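Local coordinates for protein cytochrome P450 (CYP102L1) (Mycobacterium phage Adler, PDB 6N6Q) that binds haem as a virus-encoded cytochrome P450 and, like others of its family, probably acts as a monooxygenase on a substrate not identified here, at residues F57-D63 against W370-N374. Sequence-based numbering, arbitrary orientation.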
ATOM      1  N   PHE A  57       1.623  -0.099  23.774  1.00 65.15           N
ATOM      2  CA  PHE A  57       2.994   0.382  23.856  1.00 63.37           C
ATOM      3  C   PHE A  57       3.008   1.901  23.835  1.00 53.40           C
ATOM      4  O   PHE A  57       2.072   2.548  23.361  1.00 68.78           O
ATOM      5  CB  PHE A  57       3.851  -0.182  22.714  1.00 60.91           C
ATOM      6  CG  PHE A  57       3.338   0.148  21.341  1.00 57.12           C
ATOM      7  CD1 PHE A  57       2.416  -0.676  20.716  1.00 66.07           C
ATOM      8  CD2 PHE A  57       3.792   1.270  20.666  1.00 57.36           C
ATOM      9  CE1 PHE A  57       1.943  -0.380  19.449  1.00 67.47           C
ATOM     10  CE2 PHE A  57       3.327   1.571  19.398  1.00 65.29           C
ATOM     11  CZ  PHE A  57       2.402   0.743  18.789  1.00 67.15           C
ATOM     12  N   ARG A  58       4.085   2.457  24.378  1.00 49.66           N
ATOM     13  CA  ARG A  58       4.419   3.861  24.213  1.00 54.48           C
ATOM     14  C   ARG A  58       5.454   3.984  23.105  1.00 48.86           C
ATOM     15  O   ARG A  58       6.411   3.207  23.049  1.00 49.91           O
ATOM     16  CB  ARG A  58       4.957   4.462  25.514  1.00 49.50           C
ATOM     17  CG  ARG A  58       5.776   5.729  25.317  1.00 56.21           C
ATOM     18  CD  ARG A  58       5.985   6.478  26.624  1.00 61.44           C
ATOM     19  NE  ARG A  58       6.296   5.584  27.733  1.00 63.01           N
ATOM     20  CZ  ARG A  58       7.489   5.037  27.943  1.00 61.46           C
ATOM     21  NH1 ARG A  58       8.491   5.282  27.112  1.00 65.24           N
ATOM     22  NH2 ARG A  58       7.678   4.237  28.983  1.00 56.22           N
ATOM     23  N   VAL A  59       5.252   4.948  22.214  1.00 48.40           N
ATOM     24  CA  VAL A  59       6.098   5.108  21.040  1.00 48.71           C
ATOM     25  C   VAL A  59       6.624   6.535  20.988  1.00 47.97           C
ATOM     26  O   VAL A  59       5.904   7.489  21.304  1.00 44.32           O
ATOM     27  CB  VAL A  59       5.336   4.751  19.745  1.00 50.36           C
ATOM     28  CG1 VAL A  59       4.079   5.600  19.601  1.00 47.37           C
ATOM     29  CG2 VAL A  59       6.238   4.903  18.538  1.00 40.43           C
ATOM     30  N   VAL A  60       7.893   6.674  20.617  1.00 41.44           N
ATOM     31  CA  VAL A  60       8.469   7.978  20.312  1.00 43.83           C
ATOM     32  C   VAL A  60       8.041   8.343  18.894  1.00 49.41           C
ATOM     33  O   VAL A  60       8.482   7.723  17.923  1.00 44.29           O
ATOM     34  CB  VAL A  60       9.994   7.969  20.449  1.00 46.51           C
ATOM     35  CG1 VAL A  60      10.565   9.328  20.075  1.00 44.36           C
ATOM     36  CG2 VAL A  60      10.397   7.581  21.865  1.00 45.83           C
ATOM     37  N   VAL A  61       7.170   9.338  18.773  1.00 48.82           N
ATOM     38  CA  VAL A  61       6.635   9.769  17.488  1.00 48.35           C
ATOM     39  C   VAL A  61       7.466  10.940  16.983  1.00 49.48           C
ATOM     40  O   VAL A  61       7.696  11.909  17.716  1.00 53.50           O
ATOM     41  CB  VAL A  61       5.152  10.158  17.603  1.00 44.23           C
ATOM     42  CG1 VAL A  61       4.611  10.601  16.253  1.00 49.23           C
ATOM     43  CG2 VAL A  61       4.342   8.998  18.160  1.00 39.00           C
ATOM     44  N   VAL A  62       7.916  10.851  15.736  1.00 53.75           N
ATOM     45  CA  VAL A  62       8.673  11.915  15.085  1.00 55.48           C
ATOM     46  C   VAL A  62       7.844  12.420  13.913  1.00 56.77           C
ATOM     47  O   VAL A  62       7.498  11.645  13.013  1.00 55.55           O
ATOM     48  CB  VAL A  62      10.053  11.431  14.612  1.00 48.00           C
ATOM     49  CG1 VAL A  62      10.905  12.609  14.180  1.00 51.04           C
ATOM     50  CG2 VAL A  62      10.745  10.639  15.711  1.00 53.34           C
ATOM     51  N   ASP A  63       7.518  13.716  13.928  1.00 50.42           N
ATOM     52  CA  ASP A  63       6.739  14.321  12.854  1.00 50.51           C
ATOM     53  C   ASP A  63       7.314  15.654  12.388  1.00 52.41           C
ATOM     54  O   ASP A  63       6.623  16.397  11.681  1.00 54.32           O
ATOM     55  CB  ASP A  63       5.275  14.506  13.281  1.00 49.54           C
ATOM     56  CG  ASP A  63       5.126  15.392  14.505  1.00 58.44           C
ATOM     57  OD1 ASP A  63       6.147  15.686  15.158  1.00 60.83           O
ATOM     58  OD2 ASP A  63       3.985  15.798  14.815  1.00 56.35           O
ATOM     59  N   TRP A 370      13.798   2.354  19.042  1.00 44.09           N
ATOM     60  CA  TRP A 370      12.959   2.525  17.868  1.00 49.46           C
ATOM     61  C   TRP A 370      12.005   3.700  18.038  1.00 46.21           C
ATOM     62  O   TRP A 370      11.544   3.998  19.143  1.00 43.29           O
ATOM     63  CB  TRP A 370      12.170   1.242  17.550  1.00 44.09           C
ATOM     64  CG  TRP A 370      11.482   0.619  18.723  1.00 40.61           C
ATOM     65  CD1 TRP A 370      12.055  -0.146  19.696  1.00 42.69           C
ATOM     66  CD2 TRP A 370      10.085   0.686  19.034  1.00 40.26           C
ATOM     67  NE1 TRP A 370      11.103  -0.549  20.603  1.00 46.47           N
ATOM     68  CE2 TRP A 370       9.885  -0.053  20.218  1.00 44.80           C
ATOM     69  CE3 TRP A 370       8.986   1.303  18.432  1.00 38.54           C
ATOM     70  CZ2 TRP A 370       8.631  -0.192  20.808  1.00 44.22           C
ATOM     71  CZ3 TRP A 370       7.743   1.165  19.019  1.00 41.31           C
ATOM     72  CH2 TRP A 370       7.576   0.423  20.196  1.00 42.82           C
ATOM     73  N   VAL A 371      11.724   4.368  16.917  1.00 42.72           N
ATOM     74  CA  VAL A 371      10.799   5.489  16.855  1.00 41.37           C
ATOM     75  C   VAL A 371       9.839   5.262  15.693  1.00 50.28           C
ATOM     76  O   VAL A 371      10.025   4.367  14.866  1.00 47.82           O
ATOM     77  CB  VAL A 371      11.523   6.843  16.693  1.00 51.17           C
ATOM     78  CG1 VAL A 371      12.480   7.088  17.854  1.00 42.12           C
ATOM     79  CG2 VAL A 371      12.259   6.889  15.361  1.00 47.39           C
ATOM     80  N   PHE A 372       8.805   6.098  15.637  1.00 48.36           N
ATOM     81  CA  PHE A 372       7.797   6.048  14.586  1.00 44.34           C
ATOM     82  C   PHE A 372       7.828   7.361  13.819  1.00 46.08           C
ATOM     83  O   PHE A 372       7.691   8.434  14.416  1.00 44.26           O
ATOM     84  CB  PHE A 372       6.405   5.797  15.169  1.00 47.35           C
ATOM     85  CG  PHE A 372       5.299   5.813  14.149  1.00 51.94           C
ATOM     86  CD1 PHE A 372       5.123   4.749  13.277  1.00 51.33           C
ATOM     87  CD2 PHE A 372       4.422   6.882  14.076  1.00 52.04           C
ATOM     88  CE1 PHE A 372       4.101   4.759  12.342  1.00 45.41           C
ATOM     89  CE2 PHE A 372       3.397   6.897  13.144  1.00 51.39           C
ATOM     90  CZ  PHE A 372       3.237   5.833  12.277  1.00 43.75           C
ATOM     91  N   VAL A 373       8.015   7.274  12.506  1.00 51.35           N
ATOM     92  CA  VAL A 373       7.936   8.434  11.627  1.00 42.20           C
ATOM     93  C   VAL A 373       6.481   8.583  11.201  1.00 44.77           C
ATOM     94  O   VAL A 373       5.941   7.726  10.497  1.00 44.26           O
ATOM     95  CB  VAL A 373       8.862   8.288  10.415  1.00 50.78           C
ATOM     96  CG1 VAL A 373       8.626   9.421   9.429  1.00 43.60           C
ATOM     97  CG2 VAL A 373      10.318   8.259  10.861  1.00 51.78           C
ATOM     98  N   ASN A 374       5.838   9.664  11.637  1.00 47.47           N
ATOM     99  CA  ASN A 374       4.435   9.924  11.318  1.00 49.78           C
ATOM    100  C   ASN A 374       4.383  10.652   9.979  1.00 51.30           C
ATOM    101  O   ASN A 374       4.527  11.877   9.919  1.00 46.96           O
ATOM    102  CB  ASN A 374       3.773  10.735  12.428  1.00 45.18           C
ATOM    103  CG  ASN A 374       2.265  10.823  12.275  1.00 45.86           C
ATOM    104  OD1 ASN A 374       1.729  10.700  11.175  1.00 55.49           O
ATOM    105  ND2 ASN A 374       1.572  11.040  13.386  1.00 47.72           N
TER
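Phe372 and the valines around it form the apolar centre of this parallel strand pair. Val59 CG2 packs 3.5 Å from Phe372 CB, and Val61 CG1 meets the edge of the Phe372 ring, 4.3 Å from CD2. The opposite face is all valine: CG1 of Val60 lies 3.7 Å from CG1 of Val371, while Val62 CG2 touches Val371 CB at 4.0 Å. Towards the start of the strands Trp370 reaches across, its CH2 3.9 Å from Phe57 CD2, with the two rings inclined at 58°. Between these faces the backbones are joined by three nearly straight hydrogen bonds, Phe372 N to Val60 O (2.8 Å), Val62 N to Phe372 O (2.8 Å) and Asn374 N to Val62 O (2.9 Å), so that Phe372 spans Val60 and Val62, and Val62 spans Phe372 and Asn374, the register of parallel strands. At the polar end Asn374 N-caps helix 375-379, its OD1 accepting a hydrogen bond from Ala377 N. The pair lies inside the mixed β-sheet of the P450 fold, where strand 49-53 flanks 58-62 and strand 347-352 flanks 370-374, both antiparallel. Helix 65-71 covers Val62 and Val373; helix 35-43 covers Val61 and Asn374, on the face where Phe372 also meets Phe349.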